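Local coordinates for protein stn1 (Schizosaccharomyces pombe, PDB 3KF6), which is required for telomere maintenance, binding single-stranded telomeric DNA and pairing with Ten1 in an Rpa2-Rpa3-like complex (N-terminal OB-fold part), at residues Ala57-Tyr62 and His66-Asp71; Phe106-Ser111 and Glu117-Ser122. One frame throughout, in Å; residues are numbered along the deposited sequence.

Contact 1. Residues Ala57-Tyr62 and His66-Asp71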
loop_
_atom_site.group_PDB
_atom_site.type_symbol
_atom_site.label_atom_id
_atom_site.label_comp_id
_atom_site.label_asym_id
_atom_site.label_seq_id
_atom_site.Cartn_x
_atom_site.Cartn_y
_atom_site.Cartn_z
ATOM N N ALA A 57 -1.352 -2.841 -7.175
ATOM C CA ALA A 57 -2.185 -1.943 -7.955
ATOM C C ALA A 57 -2.256 -2.397 -9.401
ATOM O O ALA A 57 -3.233 -2.122 -10.100
ATOM C CB ALA A 57 -1.634 -0.524 -7.884
ATOM N N ALA A 58 -1.221 -3.095 -9.854
ATOM C CA ALA A 58 -1.202 -3.548 -11.232
ATOM C C ALA A 58 -0.171 -4.632 -11.478
ATOM O O ALA A 58 0.778 -4.799 -10.714
ATOM C CB ALA A 58 -0.935 -2.368 -12.150
ATOM N N ILE A 59 -0.379 -5.374 -12.557
ATOM C CA ILE A 59 0.533 -6.434 -12.948
ATOM C C ILE A 59 0.797 -6.261 -14.438
ATOM O O ILE A 59 -0.134 -6.182 -15.240
ATOM C CB ILE A 59 -0.079 -7.826 -12.698
ATOM C CG1 ILE A 59 -0.439 -7.970 -11.218
ATOM C CG2 ILE A 59 0.908 -8.912 -13.115
ATOM C CD1 ILE A 59 -1.219 -9.228 -10.891
ATOM N N ASP A 60 2.071 -6.173 -14.797
ATOM C CA ASP A 60 2.462 -6.021 -16.190
ATOM C C ASP A 60 3.439 -7.121 -16.554
ATOM O O ASP A 60 4.344 -7.440 -15.788
ATOM C CB ASP A 60 3.112 -4.658 -16.417
ATOM C CG ASP A 60 2.116 -3.519 -16.330
ATOM O OD1 ASP A 60 1.296 -3.371 -17.261
ATOM O OD2 ASP A 60 2.148 -2.777 -15.327
ATOM N N ILE A 61 3.250 -7.708 -17.728
ATOM C CA ILE A 61 4.129 -8.774 -18.171
ATOM C C ILE A 61 5.078 -8.242 -19.232
ATOM O O ILE A 61 4.661 -7.558 -20.165
ATOM C CB ILE A 61 3.326 -9.965 -18.756
ATOM C CG1 ILE A 61 2.478 -10.621 -17.661
ATOM C CG2 ILE A 61 4.278 -10.995 -19.342
ATOM C CD1 ILE A 61 1.331 -9.772 -17.152
ATOM N N TYR A 62 6.360 -8.537 -19.064
ATOM C CA TYR A 62 7.376 -8.109 -20.011
ATOM C C TYR A 62 8.136 -9.335 -20.479
ATOM O O TYR A 62 7.869 -10.454 -20.037
ATOM C CB TYR A 62 8.361 -7.131 -19.365
ATOM C CG TYR A 62 7.807 -5.754 -19.091
ATOM C CD1 TYR A 62 6.840 -5.548 -18.108
ATOM C CD2 TYR A 62 8.260 -4.649 -19.811
ATOM C CE1 TYR A 62 6.340 -4.273 -17.846
ATOM C CE2 TYR A 62 7.767 -3.371 -19.558
ATOM C CZ TYR A 62 6.809 -3.189 -18.574
ATOM O OH TYR A 62 6.331 -1.926 -18.314
ATOM N N HIS A 66 8.279 -10.101 -14.801
ATOM C CA HIS A 66 6.925 -9.729 -14.415
ATOM C C HIS A 66 7.095 -8.543 -13.478
ATOM O O HIS A 66 8.003 -8.535 -12.646
ATOM C CB HIS A 66 6.225 -10.877 -13.686
ATOM C CG HIS A 66 6.152 -12.142 -14.482
ATOM N ND1 HIS A 66 5.823 -12.161 -15.821
ATOM C CD2 HIS A 66 6.343 -13.433 -14.124
ATOM C CE1 HIS A 66 5.813 -13.410 -16.252
ATOM N NE2 HIS A 66 6.124 -14.201 -15.240
ATOM N N VAL A 67 6.236 -7.540 -13.619
ATOM C CA VAL A 67 6.338 -6.348 -12.782
ATOM C C VAL A 67 5.055 -6.072 -12.014
ATOM O O VAL A 67 3.981 -5.942 -12.602
ATOM C CB VAL A 67 6.673 -5.098 -13.635
ATOM C CG1 VAL A 67 6.831 -3.875 -12.738
ATOM C CG2 VAL A 67 7.949 -5.336 -14.430
ATOM N N LEU A 68 5.176 -5.990 -10.694
ATOM C CA LEU A 68 4.033 -5.700 -9.842
ATOM C C LEU A 68 4.150 -4.260 -9.352
ATOM O O LEU A 68 5.176 -3.874 -8.796
ATOM C CB LEU A 68 4.012 -6.631 -8.623
ATOM C CG LEU A 68 3.717 -8.118 -8.814
ATOM C CD1 LEU A 68 3.684 -8.804 -7.459
ATOM C CD2 LEU A 68 2.392 -8.290 -9.523
ATOM N N THR A 69 3.111 -3.461 -9.573
ATOM C CA THR A 69 3.132 -2.090 -9.086
ATOM C C THR A 69 2.480 -2.166 -7.709
ATOM O O THR A 69 1.350 -2.647 -7.578
ATOM C CB THR A 69 2.330 -1.141 -9.995
ATOM O OG1 THR A 69 2.944 -1.094 -11.291
ATOM C CG2 THR A 69 2.321 0.267 -9.410
ATOM N N VAL A 70 3.195 -1.699 -6.689
ATOM C CA VAL A 70 2.707 -1.763 -5.312
ATOM C C VAL A 70 2.469 -0.380 -4.723
ATOM O O VAL A 70 3.254 0.541 -4.946
ATOM C CB VAL A 70 3.720 -2.531 -4.431
ATOM C CG1 VAL A 70 3.221 -2.620 -2.988
ATOM C CG2 VAL A 70 3.935 -3.935 -5.009
ATOM N N ASP A 71 1.380 -0.250 -3.965
ATOM C CA ASP A 71 1.017 1.014 -3.334
ATOM C C ASP A 71 0.936 0.831 -1.823
ATOM O O ASP A 71 0.204 -0.032 -1.349
ATOM C CB ASP A 71 -0.348 1.476 -3.861
ATOM C CG ASP A 71 -0.770 2.827 -3.308
ATOM O OD1 ASP A 71 0.088 3.529 -2.740
ATOM O OD2 ASP A 71 -1.957 3.196 -3.459
HETATM O O HOH W 1 2.901 -3.273 -12.849
#
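Ile59 pairs with Leu68, and Asp60 with Val67, in an antiparallel beta hairpin of the OB fold, whose two strands, 49-62 and 65-71, lie next to each other in the curled sheet. Two bonds join Asp60 and Val67: Asp60 N reaches Val67 O, and Val67 N returns to Asp60 O, each nearly straight. At the far end the ladder is distorted by a classic beta bulge, where Ala57 and Ala58 both face Thr69. Thr69 O takes a short bond of 2.7 Å from Ala57 N and a weak one from Ala58 N. On the face of Ile59 and Ile61 the side chains run in pairs. Leu68 CD2 presses on Ile59 CG1 at 3.3 Å, closer than methyl and methylene carbons normally come, while Leu68 also packs on Phe82 of the next strand. Beside them Ile61 CG2 meets the edge of the His66 ring. Tyr62, with CG beside its backbone N (chi1 -72°), brings its ring obliquely to Val67, CD1 lying 3.8 Å from Val67 CG2. On the other face, that of Asp60, Val67 and Thr69, a water bridges the strands, 2.6 Å from Asp60 OD2, 2.9 Å from Val67 O and 2.7 Å from Thr69 OG1.

Contact 2. Residues Phe106-Ser111 and Glu117-Ser122; sequences FGKINS and ELIAQS
Phe106 is faced by two residues at once, Gln121 and Ser122, in a classic beta bulge placed where the second strand turns a corner. Its carbonyl O accepts from both: Gln121 N at 2.8 Å lies in the carbonyl plane, and Ser122 N at 3.2 Å is tilted 17° from it. Phe106 N closes the pair on Ser122 O. With CG anti to N (chi1 178°), the Phe106 ring runs alongside Gln121, whose NE2 comes in at the ring edge, 3.4 Å from CE2. Gly107 follows, and its CA sits 3.2 Å from Ile119 O; a side chain there would run into that oxygen. Leu118 CD1 packs instead against Gly107 C, at 3.4 Å. Ile119 O also takes the N-H of Lys108 and a water that accepts from Lys108 NZ. At the other end the Asn110 and Glu117 side chains run alongside each other, amide and carboxylate planes 43° apart, and Asn110 ND2 makes a short but bent, weak bond of 2.7 Å to Glu117 OE2. An alanine at Glu117 would lose this acceptor and the CG packed on Asn110 CB, and is likely to leave the amide freer to turn. Leu118 also bonds through its backbone to Arg79 and Val81 of strand 77-83, so this bulged hairpin helps close the curled sheet into the barrel of an OB fold.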
loop_
_atom_site.group_PDB
_atom_site.type_symbol
_atom_site.label_atom_id
_atom_site.label_comp_id
_atom_site.label_asym_id
_atom_site.label_seq_id
_atom_site.Cartn_x
_atom_site.Cartn_y
_atom_site.Cartn_z
ATOM N N PHE A 106 11.104 -8.162 -0.464
ATOM C CA PHE A 106 12.475 -7.858 -0.078
ATOM C C PHE A 106 13.282 -7.834 -1.368
ATOM O O PHE A 106 13.179 -8.756 -2.178
ATOM C CB PHE A 106 13.031 -8.938 0.850
ATOM C CG PHE A 106 14.461 -8.705 1.260
ATOM C CD1 PHE A 106 14.812 -7.584 2.012
ATOM C CD2 PHE A 106 15.460 -9.599 0.884
ATOM C CE1 PHE A 106 16.139 -7.358 2.384
ATOM C CE2 PHE A 106 16.791 -9.380 1.252
ATOM C CZ PHE A 106 17.128 -8.260 2.003
ATOM N N GLY A 107 14.074 -6.788 -1.572
ATOM C CA GLY A 107 14.860 -6.718 -2.791
ATOM C C GLY A 107 15.898 -5.621 -2.783
ATOM O O GLY A 107 16.120 -4.965 -1.764
ATOM N N LYS A 108 16.549 -5.428 -3.924
ATOM C CA LYS A 108 17.562 -4.392 -4.038
ATOM C C LYS A 108 17.070 -3.297 -4.961
ATOM O O LYS A 108 16.322 -3.551 -5.904
ATOM C CB LYS A 108 18.879 -4.968 -4.573
ATOM C CG LYS A 108 18.753 -5.762 -5.860
ATOM C CD LYS A 108 20.130 -6.151 -6.391
ATOM C CE LYS A 108 20.042 -7.146 -7.538
ATOM N NZ LYS A 108 19.568 -8.485 -7.086
ATOM N N ILE A 109 17.477 -2.070 -4.669
ATOM C CA ILE A 109 17.082 -0.935 -5.479
ATOM C C ILE A 109 17.852 -0.935 -6.787
ATOM O O ILE A 109 19.022 -1.314 -6.830
ATOM C CB ILE A 109 17.343 0.390 -4.742
ATOM C CG1 ILE A 109 18.668 0.301 -3.978
ATOM C CG2 ILE A 109 16.182 0.698 -3.816
ATOM C CD1 ILE A 109 19.019 1.549 -3.189
ATOM N N ASN A 110 17.176 -0.518 -7.853
ATOM C CA ASN A 110 17.770 -0.448 -9.180
ATOM C C ASN A 110 17.526 0.958 -9.711
ATOM O O ASN A 110 16.380 1.391 -9.818
ATOM C CB ASN A 110 17.117 -1.475 -10.103
ATOM C CG ASN A 110 17.706 -1.458 -11.499
ATOM O OD1 ASN A 110 18.908 -1.660 -11.682
ATOM N ND2 ASN A 110 16.861 -1.219 -12.494
ATOM N N SER A 111 18.600 1.666 -10.050
ATOM C CA SER A 111 18.482 3.036 -10.541
ATOM C C SER A 111 18.940 3.244 -11.981
ATOM O O SER A 111 19.448 4.313 -12.324
ATOM C CB SER A 111 19.269 3.980 -9.627
ATOM O OG SER A 111 20.640 3.620 -9.591
ATOM N N GLU A 117 13.370 1.365 -9.196
ATOM C CA GLU A 117 12.509 0.191 -9.147
ATOM C C GLU A 117 13.128 -0.786 -8.166
ATOM O O GLU A 117 14.273 -0.618 -7.754
ATOM C CB GLU A 117 12.379 -0.453 -10.531
ATOM C CG GLU A 117 13.695 -0.633 -11.265
ATOM C CD GLU A 117 13.538 -1.387 -12.573
ATOM O OE1 GLU A 117 12.588 -1.089 -13.329
ATOM O OE2 GLU A 117 14.373 -2.277 -12.849
ATOM N N LEU A 118 12.369 -1.797 -7.773
ATOM C CA LEU A 118 12.873 -2.773 -6.825
ATOM C C LEU A 118 12.974 -4.140 -7.484
ATOM O O LEU A 118 11.986 -4.647 -8.013
ATOM C CB LEU A 118 11.930 -2.843 -5.614
ATOM C CG LEU A 118 12.288 -3.800 -4.477
ATOM C CD1 LEU A 118 13.539 -3.316 -3.771
ATOM C CD2 LEU A 118 11.117 -3.865 -3.493
ATOM N N ILE A 119 14.169 -4.725 -7.473
ATOM C CA ILE A 119 14.350 -6.051 -8.049
ATOM C C ILE A 119 14.119 -7.010 -6.893
ATOM O O ILE A 119 14.907 -7.063 -5.949
ATOM C CB ILE A 119 15.777 -6.252 -8.602
ATOM C CG1 ILE A 119 16.133 -5.130 -9.585
ATOM C CG2 ILE A 119 15.882 -7.632 -9.256
ATOM C CD1 ILE A 119 15.207 -5.010 -10.781
ATOM N N ALA A 120 13.029 -7.762 -6.968
ATOM C CA ALA A 120 12.663 -8.687 -5.904
ATOM C C ALA A 120 13.590 -9.880 -5.728
ATOM O O ALA A 120 14.005 -10.504 -6.705
ATOM C CB ALA A 120 11.236 -9.184 -6.123
ATOM N N GLN A 121 13.903 -10.187 -4.473
ATOM C CA GLN A 121 14.737 -11.337 -4.145
ATOM C C GLN A 121 13.815 -12.377 -3.523
ATOM O O GLN A 121 14.019 -13.583 -3.668
ATOM C CB GLN A 121 15.844 -10.962 -3.161
ATOM C CG GLN A 121 16.649 -12.173 -2.705
ATOM C CD GLN A 121 17.885 -11.805 -1.917
ATOM O OE1 GLN A 121 18.874 -11.330 -2.477
ATOM N NE2 GLN A 121 17.835 -12.014 -0.606
ATOM N N SER A 122 12.786 -11.897 -2.830
ATOM C CA SER A 122 11.803 -12.774 -2.211
ATOM C C SER A 122 10.588 -11.961 -1.806
ATOM O O SER A 122 10.675 -10.744 -1.631
ATOM C CB SER A 122 12.387 -13.466 -0.972
ATOM O OG SER A 122 12.594 -12.553 0.090
HETATM O O HOH W 2 17.060 -8.760 -5.983
#

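In the fold
Strand 49-62 runs into a short turn and comes back as strand 65-71, so contact 1 closes a tight hairpin. The chain then continues through strand 77-83 and helix 88-94 before strand 102-110 turns round through a longer loop to meet strand 117-120 in contact 2. The two closures follow in series, neither enclosing nor crossing the other, with centres about 13 Å apart and nearest atoms about 6 Å apart. They are joined through one sheet: strand 49-62 pairs with 102-110, and strand 77-83 lies between 65-71 and 117-120, completing the OB-fold circuit. Ten1 touches contact 1, where its Ser6 and Ala7 bond to Asp71.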